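Local coordinates for protein host Factor for Q beta (Staphylococcus aureus, PDB 1KQ1) that binds RNA as a hexameric, Sm-like bacterial protein and regulates translation pleiotropically, at residues Q19-V24 against K33-E38; Y39-V44 against I55-I60. All blocks are in the same frame, centred on the assembly; numbering follows the deposited sequence.

How the contacts relate
Contacts 1 and 2 illustrate how a small Sm-like barrel is built from successive hairpins of one highly bent antiparallel sheet. Contact 1 joins strands 21-26 and 31-39; contact 2, opening just after contact 1 closes, joins strands 43-48 and 51-56. Their centres lie about 13 Å apart, on opposite sides of the chain's centre, yet they touch where 31-39 and 43-48 run as neighbours: I36 CG1 packs on V44 CG1 at 3.9 Å. A second meeting, V24 CG1 against I60 CG1 at 3.8 Å, joins contact 1 to the start of the adjacent strand 60-65. Contact 2 also reaches the hexamer's subunit interfaces; an acetic acid, probably from the crystallisation liquor, lies about 4 Å from the K41 side chain.

Contact 1 of 2, residues Q19-V24 against K33-E38; sequences QTEVTV and KGVIEE
A beta hairpin of the Sm fold begins here, its first strand entered from the Schellman motif at Q19 that ends helix 7-17. Two backbone bonds make the antiparallel hydrogen-bonded pair V22-G34: V22 N gives its hydrogen to G34 O at 2.7 Å, and G34 N returns one to V22 O at 2.9 Å, both donors lying nearly along the C=O axis. The short strand axes meet at 114°, in keeping with the strong bend of the second strand in Sm-like barrels. As they splay, direct pairing gives way to water: one molecule donates to T20 O at 2.6 Å and accepts from I36 N at 2.8 Å. On the face bearing E21, T23 and K33, the lysine runs out extended and the glutamate, bent at chi2 (79°), crosses it at about a right angle. E21 OE2 lies against the aliphatic stem, 3.4 Å from K33 CG but 5.1 Å from K33 NZ, too far for a salt bridge; T23 OG1 flanks the same stem. V35 CG2 rests 3.7 Å from E21 OE1. On the other face V22 is buried, the end of I36 reaching it (V22 CG2 to I36 CD1, 4.4 Å); F15 of helix 7-17 touches both.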
ATOM      1  N   GLN C  19     -25.201  -6.102 -15.211  1.00 15.75           N
ATOM      2  CA  GLN C  19     -24.584  -4.935 -15.903  1.00 17.01           C
ATOM      3  C   GLN C  19     -24.853  -3.650 -15.131  1.00 18.39           C
ATOM      4  O   GLN C  19     -25.057  -2.577 -15.722  1.00 18.17           O
ATOM      5  CB  GLN C  19     -25.108  -4.813 -17.336  1.00 13.65           C
ATOM      6  CG  GLN C  19     -24.624  -5.973 -18.209  1.00 19.28           C
ATOM      7  CD  GLN C  19     -24.929  -5.780 -19.682  1.00 27.71           C
ATOM      8  OE1 GLN C  19     -24.277  -4.996 -20.367  1.00 33.55           O
ATOM      9  NE2 GLN C  19     -25.924  -6.501 -20.173  1.00 27.41           N
ATOM     10  N   THR C  20     -24.794  -3.703 -13.808  1.00 14.72           N
ATOM     11  CA  THR C  20     -25.084  -2.513 -13.080  1.00 19.04           C
ATOM     12  C   THR C  20     -23.940  -1.496 -13.122  1.00 18.67           C
ATOM     13  O   THR C  20     -22.753  -1.828 -13.166  1.00 18.01           O
ATOM     14  CB  THR C  20     -25.660  -2.820 -11.638  1.00 34.78           C
ATOM     15  OG1 THR C  20     -24.906  -2.159 -10.625  1.00 30.95           O
ATOM     16  CG2 THR C  20     -25.755  -4.316 -11.380  1.00 13.00           C
ATOM     17  N   GLU C  21     -24.327  -0.237 -13.246  1.00 23.15           N
ATOM     18  CA  GLU C  21     -23.348   0.831 -13.287  1.00 18.29           C
ATOM     19  C   GLU C  21     -22.796   0.967 -11.865  1.00 18.57           C
ATOM     20  O   GLU C  21     -23.501   1.340 -10.946  1.00 18.50           O
ATOM     21  CB  GLU C  21     -24.067   2.118 -13.707  1.00 22.38           C
ATOM     22  CG  GLU C  21     -23.149   3.299 -13.954  1.00 38.93           C
ATOM     23  CD  GLU C  21     -22.471   3.257 -15.304  1.00 48.07           C
ATOM     24  OE1 GLU C  21     -22.655   2.265 -16.040  1.00 52.66           O
ATOM     25  OE2 GLU C  21     -21.751   4.225 -15.635  1.00 56.53           O
ATOM     26  N   VAL C  22     -21.518   0.651 -11.684  1.00 15.38           N
ATOM     27  CA  VAL C  22     -20.885   0.708 -10.386  1.00 15.52           C
ATOM     28  C   VAL C  22     -19.828   1.824 -10.382  1.00 13.58           C
ATOM     29  O   VAL C  22     -19.249   2.121 -11.415  1.00 16.85           O
ATOM     30  CB  VAL C  22     -20.146  -0.643 -10.134  1.00 18.27           C
ATOM     31  CG1 VAL C  22     -19.281  -0.589  -8.875  1.00 30.32           C
ATOM     32  CG2 VAL C  22     -21.182  -1.785 -10.054  1.00 22.25           C
ATOM     33  N   THR C  23     -19.632   2.395  -9.205  1.00 11.01           N
ATOM     34  CA  THR C  23     -18.602   3.408  -8.988  1.00 11.96           C
ATOM     35  C   THR C  23     -17.497   2.700  -8.172  1.00 10.64           C
ATOM     36  O   THR C  23     -17.746   2.115  -7.103  1.00 11.67           O
ATOM     37  CB  THR C  23     -19.113   4.589  -8.180  1.00 14.67           C
ATOM     38  OG1 THR C  23     -20.134   5.266  -8.955  1.00 21.27           O
ATOM     39  CG2 THR C  23     -17.977   5.608  -7.912  1.00 23.34           C
ATOM     40  N   VAL C  24     -16.296   2.749  -8.711  1.00  8.45           N
ATOM     41  CA  VAL C  24     -15.131   2.152  -8.060  1.00  8.73           C
ATOM     42  C   VAL C  24     -14.291   3.294  -7.474  1.00  8.99           C
ATOM     43  O   VAL C  24     -13.898   4.235  -8.232  1.00 12.91           O
ATOM     44  CB  VAL C  24     -14.281   1.416  -9.094  1.00 10.05           C
ATOM     45  CG1 VAL C  24     -12.961   0.878  -8.453  1.00 12.99           C
ATOM     46  CG2 VAL C  24     -15.060   0.254  -9.692  1.00 11.65           C
ATOM     47  N   LYS C  33     -16.636   5.313 -12.944  1.00 18.53           N
ATOM     48  CA  LYS C  33     -17.934   4.608 -12.972  1.00 17.90           C
ATOM     49  C   LYS C  33     -18.017   3.782 -14.254  1.00 17.34           C
ATOM     50  O   LYS C  33     -17.490   4.163 -15.300  1.00 15.15           O
ATOM     51  CB  LYS C  33     -19.085   5.612 -12.899  1.00 27.11           C
ATOM     52  CG  LYS C  33     -20.442   4.991 -12.616  1.00 40.75           C
ATOM     53  CD  LYS C  33     -21.506   6.081 -12.510  1.00 42.12           C
ATOM     54  CE  LYS C  33     -22.819   5.552 -11.939  1.00 43.83           C
ATOM     55  NZ  LYS C  33     -23.803   6.625 -11.618  1.00 55.32           N
ATOM     56  N   GLY C  34     -18.669   2.628 -14.191  1.00 14.92           N
ATOM     57  CA  GLY C  34     -18.754   1.783 -15.367  1.00 14.96           C
ATOM     58  C   GLY C  34     -19.455   0.476 -15.053  1.00 13.49           C
ATOM     59  O   GLY C  34     -20.057   0.321 -13.984  1.00 16.96           O
ATOM     60  N   VAL C  35     -19.353  -0.435 -16.005  1.00 15.41           N
ATOM     61  CA  VAL C  35     -19.955  -1.748 -15.860  1.00 19.08           C
ATOM     62  C   VAL C  35     -18.840  -2.772 -15.738  1.00 17.11           C
ATOM     63  O   VAL C  35     -17.884  -2.760 -16.539  1.00 13.18           O
ATOM     64  CB  VAL C  35     -20.789  -2.113 -17.107  1.00 21.20           C
ATOM     65  CG1 VAL C  35     -21.253  -3.562 -17.004  1.00 19.78           C
ATOM     66  CG2 VAL C  35     -21.989  -1.191 -17.213  1.00 22.97           C
ATOM     67  N   ILE C  36     -18.960  -3.653 -14.744  1.00 12.55           N
ATOM     68  CA  ILE C  36     -17.987  -4.703 -14.594  1.00 15.11           C
ATOM     69  C   ILE C  36     -18.311  -5.777 -15.645  1.00 15.44           C
ATOM     70  O   ILE C  36     -19.388  -6.429 -15.620  1.00 17.21           O
ATOM     71  CB  ILE C  36     -18.021  -5.260 -13.176  1.00 14.94           C
ATOM     72  CG1 ILE C  36     -17.587  -4.163 -12.202  1.00 17.20           C
ATOM     73  CG2 ILE C  36     -17.138  -6.506 -13.086  1.00 14.22           C
ATOM     74  CD1 ILE C  36     -17.737  -4.519 -10.707  1.00 22.59           C
ATOM     75  N   GLU C  37     -17.399  -5.961 -16.577  1.00 12.86           N
ATOM     76  CA  GLU C  37     -17.556  -6.954 -17.632  1.00 19.79           C
ATOM     77  C   GLU C  37     -17.017  -8.295 -17.221  1.00 20.54           C
ATOM     78  O   GLU C  37     -17.593  -9.341 -17.567  1.00 21.84           O
ATOM     79  CB  GLU C  37     -16.845  -6.507 -18.904  1.00 23.90           C
ATOM     80  CG  GLU C  37     -17.423  -5.238 -19.483  1.00 20.29           C
ATOM     81  CD  GLU C  37     -18.904  -5.367 -19.786  1.00 32.07           C
ATOM     82  OE1 GLU C  37     -19.352  -6.501 -20.064  1.00 39.58           O
ATOM     83  OE2 GLU C  37     -19.612  -4.337 -19.751  1.00 37.77           O
ATOM     84  N   GLU C  38     -15.898  -8.293 -16.509  1.00 18.05           N
ATOM     85  CA  GLU C  38     -15.298  -9.522 -16.041  1.00 17.84           C
ATOM     86  C   GLU C  38     -14.409  -9.161 -14.877  1.00 18.68           C
ATOM     87  O   GLU C  38     -14.068  -7.994 -14.702  1.00 16.50           O
ATOM     88  CB  GLU C  38     -14.411 -10.128 -17.128  1.00 31.54           C
ATOM     89  CG  GLU C  38     -15.039 -10.245 -18.486  1.00 48.12           C
ATOM     90  CD  GLU C  38     -14.050 -10.727 -19.515  1.00 54.74           C
ATOM     91  OE1 GLU C  38     -13.425 -11.790 -19.286  1.00 55.33           O
ATOM     92  OE2 GLU C  38     -13.900 -10.043 -20.550  1.00 62.41           O
TER
HETATM   93  O   HOH W   1     -21.332  -4.053 -13.254  1.00 16.50           O

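Contact 2 of 2, residues Y39-V44 against I55-I60; sequences YDKYVV and IYKHAI
The imidazole of H58 carries Y56 CB over the centre of one face, 3.4 Å above its plane, while K41 CG lies over the rim of one face of the Y42 ring. Y42 O sits at the edge of the Y56 ring, and V43 CG1 approaches that ring obliquely, 3.7 Å from Y56 CD1. An Asx turn leads into the strand: D40 OD1 is gripped by Y42 N from above the carboxylate plane and by V43 N nearly along the C-O axis. In this Sm-like hairpin, V44 and I55 form the antiparallel hydrogen-bonded pair, with I55 N to V44 O the straighter bond (2.8 Å, 174°). Pairing ends at Y42 O, which accepts from K57 N at 2.9 Å, where the chain turns into the 3-10 segment 57-59. K57, extended beyond CG, runs past V44 CG2, which lies 4.1 Å from K57 CG, to a weak bond from K57 NZ to D40 O (3.3 Å); Q8 OE1 of the same chain is the stronger partner of NZ. Y56 OH hydrogen-bonds to Q8 OE1 and Y63 OH of a neighbouring subunit and H58 NE2 to its I60 O, while I55 pairs antiparallel with a strand of that subunit, carrying the sheet across the interface as in Sm-like rings.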
ATOM      1  N   TYR C  39     -14.030 -10.164 -14.094  1.00 15.48           N
ATOM      2  CA  TYR C  39     -13.132  -9.933 -12.965  1.00 17.79           C
ATOM      3  C   TYR C  39     -12.526 -11.259 -12.547  1.00 18.55           C
ATOM      4  O   TYR C  39     -13.042 -12.333 -12.897  1.00 17.40           O
ATOM      5  CB  TYR C  39     -13.921  -9.316 -11.797  1.00 18.21           C
ATOM      6  CG  TYR C  39     -14.921 -10.265 -11.149  1.00 18.37           C
ATOM      7  CD1 TYR C  39     -14.516 -11.168 -10.174  1.00 18.17           C
ATOM      8  CD2 TYR C  39     -16.253 -10.320 -11.581  1.00 15.98           C
ATOM      9  CE1 TYR C  39     -15.383 -12.109  -9.642  1.00 23.11           C
ATOM     10  CE2 TYR C  39     -17.134 -11.286 -11.040  1.00 16.90           C
ATOM     11  CZ  TYR C  39     -16.689 -12.164 -10.080  1.00 23.95           C
ATOM     12  OH  TYR C  39     -17.560 -13.108  -9.511  1.00 31.35           O
ATOM     13  N   ASP C  40     -11.406 -11.204 -11.831  1.00 15.68           N
ATOM     14  CA  ASP C  40     -10.833 -12.424 -11.288  1.00 15.34           C
ATOM     15  C   ASP C  40     -10.125 -12.061  -9.988  1.00 20.11           C
ATOM     16  O   ASP C  40     -10.371 -10.977  -9.441  1.00 16.80           O
ATOM     17  CB  ASP C  40      -9.903 -13.125 -12.290  1.00 19.15           C
ATOM     18  CG  ASP C  40      -8.646 -12.315 -12.651  1.00 19.77           C
ATOM     19  OD1 ASP C  40      -8.260 -11.357 -11.922  1.00 18.85           O
ATOM     20  OD2 ASP C  40      -8.016 -12.662 -13.682  1.00 22.25           O
ATOM     21  N   LYS C  41      -9.253 -12.928  -9.482  1.00 18.90           N
ATOM     22  CA  LYS C  41      -8.629 -12.615  -8.205  1.00 18.92           C
ATOM     23  C   LYS C  41      -7.755 -11.379  -8.214  1.00 14.33           C
ATOM     24  O   LYS C  41      -7.494 -10.834  -7.153  1.00 20.61           O
ATOM     25  CB  LYS C  41      -7.779 -13.781  -7.696  1.00 19.38           C
ATOM     26  CG  LYS C  41      -7.050 -13.449  -6.410  1.00 31.69           C
ATOM     27  CD  LYS C  41      -8.028 -13.074  -5.308  1.00 40.22           C
ATOM     28  CE  LYS C  41      -7.375 -12.156  -4.294  1.00 41.40           C
ATOM     29  NZ  LYS C  41      -7.499 -10.729  -4.701  1.00 42.50           N
ATOM     30  N   TYR C  42      -7.331 -10.925  -9.373  1.00 14.78           N
ATOM     31  CA  TYR C  42      -6.415  -9.783  -9.351  1.00 16.54           C
ATOM     32  C   TYR C  42      -6.912  -8.540 -10.022  1.00 14.75           C
ATOM     33  O   TYR C  42      -6.474  -7.434  -9.656  1.00 12.10           O
ATOM     34  CB  TYR C  42      -5.092 -10.155 -10.013  1.00 25.52           C
ATOM     35  CG  TYR C  42      -4.359 -11.236  -9.288  1.00 36.29           C
ATOM     36  CD1 TYR C  42      -4.077 -11.108  -7.931  1.00 39.61           C
ATOM     37  CD2 TYR C  42      -3.971 -12.398  -9.942  1.00 39.78           C
ATOM     38  CE1 TYR C  42      -3.427 -12.115  -7.231  1.00 42.83           C
ATOM     39  CE2 TYR C  42      -3.316 -13.421  -9.248  1.00 44.77           C
ATOM     40  CZ  TYR C  42      -3.050 -13.269  -7.891  1.00 45.55           C
ATOM     41  OH  TYR C  42      -2.411 -14.272  -7.186  1.00 51.32           O
ATOM     42  N   VAL C  43      -7.794  -8.693 -10.997  1.00 14.13           N
ATOM     43  CA  VAL C  43      -8.257  -7.539 -11.736  1.00 13.24           C
ATOM     44  C   VAL C  43      -9.753  -7.476 -11.952  1.00 15.18           C
ATOM     45  O   VAL C  43     -10.475  -8.438 -11.718  1.00 15.35           O
ATOM     46  CB  VAL C  43      -7.566  -7.445 -13.131  1.00 15.99           C
ATOM     47  CG1 VAL C  43      -6.025  -7.378 -12.945  1.00 15.19           C
ATOM     48  CG2 VAL C  43      -7.895  -8.686 -13.985  1.00 16.27           C
ATOM     49  N   VAL C  44     -10.187  -6.283 -12.342  1.00 10.83           N
ATOM     50  CA  VAL C  44     -11.576  -6.025 -12.659  1.00 10.26           C
ATOM     51  C   VAL C  44     -11.568  -5.272 -13.982  1.00 15.46           C
ATOM     52  O   VAL C  44     -10.825  -4.294 -14.160  1.00 12.48           O
ATOM     53  CB  VAL C  44     -12.260  -5.163 -11.588  1.00 10.66           C
ATOM     54  CG1 VAL C  44     -13.723  -4.786 -12.042  1.00 13.38           C
ATOM     55  CG2 VAL C  44     -12.284  -5.864 -10.264  1.00 13.05           C
ATOM     56  N   ILE C  55      -8.475  -2.710 -13.975  1.00  9.13           N
ATOM     57  CA  ILE C  55      -8.145  -2.201 -12.626  1.00  8.22           C
ATOM     58  C   ILE C  55      -7.600  -3.264 -11.731  1.00 13.35           C
ATOM     59  O   ILE C  55      -8.122  -4.398 -11.682  1.00 11.62           O
ATOM     60  CB  ILE C  55      -9.434  -1.636 -11.982  1.00  7.46           C
ATOM     61  CG1 ILE C  55     -10.045  -0.522 -12.852  1.00 12.07           C
ATOM     62  CG2 ILE C  55      -9.135  -1.112 -10.620  1.00  9.58           C
ATOM     63  CD1 ILE C  55     -11.521  -0.158 -12.397  1.00 13.71           C
ATOM     64  N   TYR C  56      -6.514  -2.950 -11.031  1.00  7.87           N
ATOM     65  CA  TYR C  56      -6.027  -3.922 -10.077  1.00  8.50           C
ATOM     66  C   TYR C  56      -6.818  -3.849  -8.770  1.00  8.74           C
ATOM     67  O   TYR C  56      -7.022  -2.763  -8.190  1.00  7.49           O
ATOM     68  CB  TYR C  56      -4.525  -3.723  -9.731  1.00  6.67           C
ATOM     69  CG  TYR C  56      -3.575  -4.221 -10.776  1.00  8.75           C
ATOM     70  CD1 TYR C  56      -3.452  -5.579 -11.045  1.00 10.93           C
ATOM     71  CD2 TYR C  56      -2.808  -3.318 -11.506  1.00  9.56           C
ATOM     72  CE1 TYR C  56      -2.589  -6.017 -12.044  1.00  9.85           C
ATOM     73  CE2 TYR C  56      -1.923  -3.759 -12.498  1.00 10.61           C
ATOM     74  CZ  TYR C  56      -1.840  -5.111 -12.752  1.00 10.28           C
ATOM     75  OH  TYR C  56      -1.020  -5.555 -13.772  1.00 11.92           O
ATOM     76  N   LYS C  57      -7.281  -5.022  -8.291  1.00  9.13           N
ATOM     77  CA  LYS C  57      -7.992  -5.005  -7.028  1.00  8.92           C
ATOM     78  C   LYS C  57      -7.150  -4.412  -5.896  1.00  6.25           C
ATOM     79  O   LYS C  57      -7.682  -3.831  -4.941  1.00  6.92           O
ATOM     80  CB  LYS C  57      -8.444  -6.433  -6.628  1.00 14.05           C
ATOM     81  CG  LYS C  57      -9.728  -6.919  -7.288  1.00 25.78           C
ATOM     82  CD  LYS C  57     -10.112  -8.279  -6.668  1.00 21.36           C
ATOM     83  CE  LYS C  57     -11.484  -8.786  -7.147  1.00 27.77           C
ATOM     84  NZ  LYS C  57     -11.843 -10.168  -6.572  1.00 21.17           N
ATOM     85  N   HIS C  58      -5.815  -4.547  -5.980  1.00  6.50           N
ATOM     86  CA  HIS C  58      -5.003  -3.994  -4.913  1.00  6.94           C
ATOM     87  C   HIS C  58      -5.128  -2.480  -4.816  1.00  6.59           C
ATOM     88  O   HIS C  58      -4.798  -1.905  -3.766  1.00  8.52           O
ATOM     89  CB  HIS C  58      -3.508  -4.422  -5.036  1.00  6.53           C
ATOM     90  CG  HIS C  58      -2.800  -3.939  -6.273  1.00  8.07           C
ATOM     91  ND1 HIS C  58      -2.099  -4.803  -7.092  1.00 10.65           N
ATOM     92  CD2 HIS C  58      -2.601  -2.696  -6.780  1.00  9.82           C
ATOM     93  CE1 HIS C  58      -1.508  -4.119  -8.057  1.00 10.50           C
ATOM     94  NE2 HIS C  58      -1.797  -2.834  -7.898  1.00  7.52           N
ATOM     95  N   ALA C  59      -5.613  -1.838  -5.885  1.00  6.47           N
ATOM     96  CA  ALA C  59      -5.778  -0.391  -5.867  1.00  5.14           C
ATOM     97  C   ALA C  59      -7.193   0.057  -5.539  1.00  5.86           C
ATOM     98  O   ALA C  59      -7.470   1.269  -5.471  1.00  8.42           O
ATOM     99  CB  ALA C  59      -5.346   0.205  -7.216  1.00  7.79           C
ATOM    100  N   ILE C  60      -8.118  -0.903  -5.412  1.00  6.21           N
ATOM    101  CA  ILE C  60      -9.497  -0.531  -5.105  1.00  7.27           C
ATOM    102  C   ILE C  60      -9.771  -0.407  -3.631  1.00  7.28           C
ATOM    103  O   ILE C  60      -9.287  -1.205  -2.809  1.00  6.97           O
ATOM    104  CB  ILE C  60     -10.468  -1.581  -5.709  1.00  6.32           C
ATOM    105  CG1 ILE C  60     -10.304  -1.608  -7.230  1.00  5.95           C
ATOM    106  CG2 ILE C  60     -11.938  -1.262  -5.268  1.00  9.06           C
ATOM    107  CD1 ILE C  60     -11.086  -2.774  -7.867  1.00  7.89           C
TER
HETATM  108  O   HOH W   2      -4.726  -6.813  -7.443  1.00 12.36           O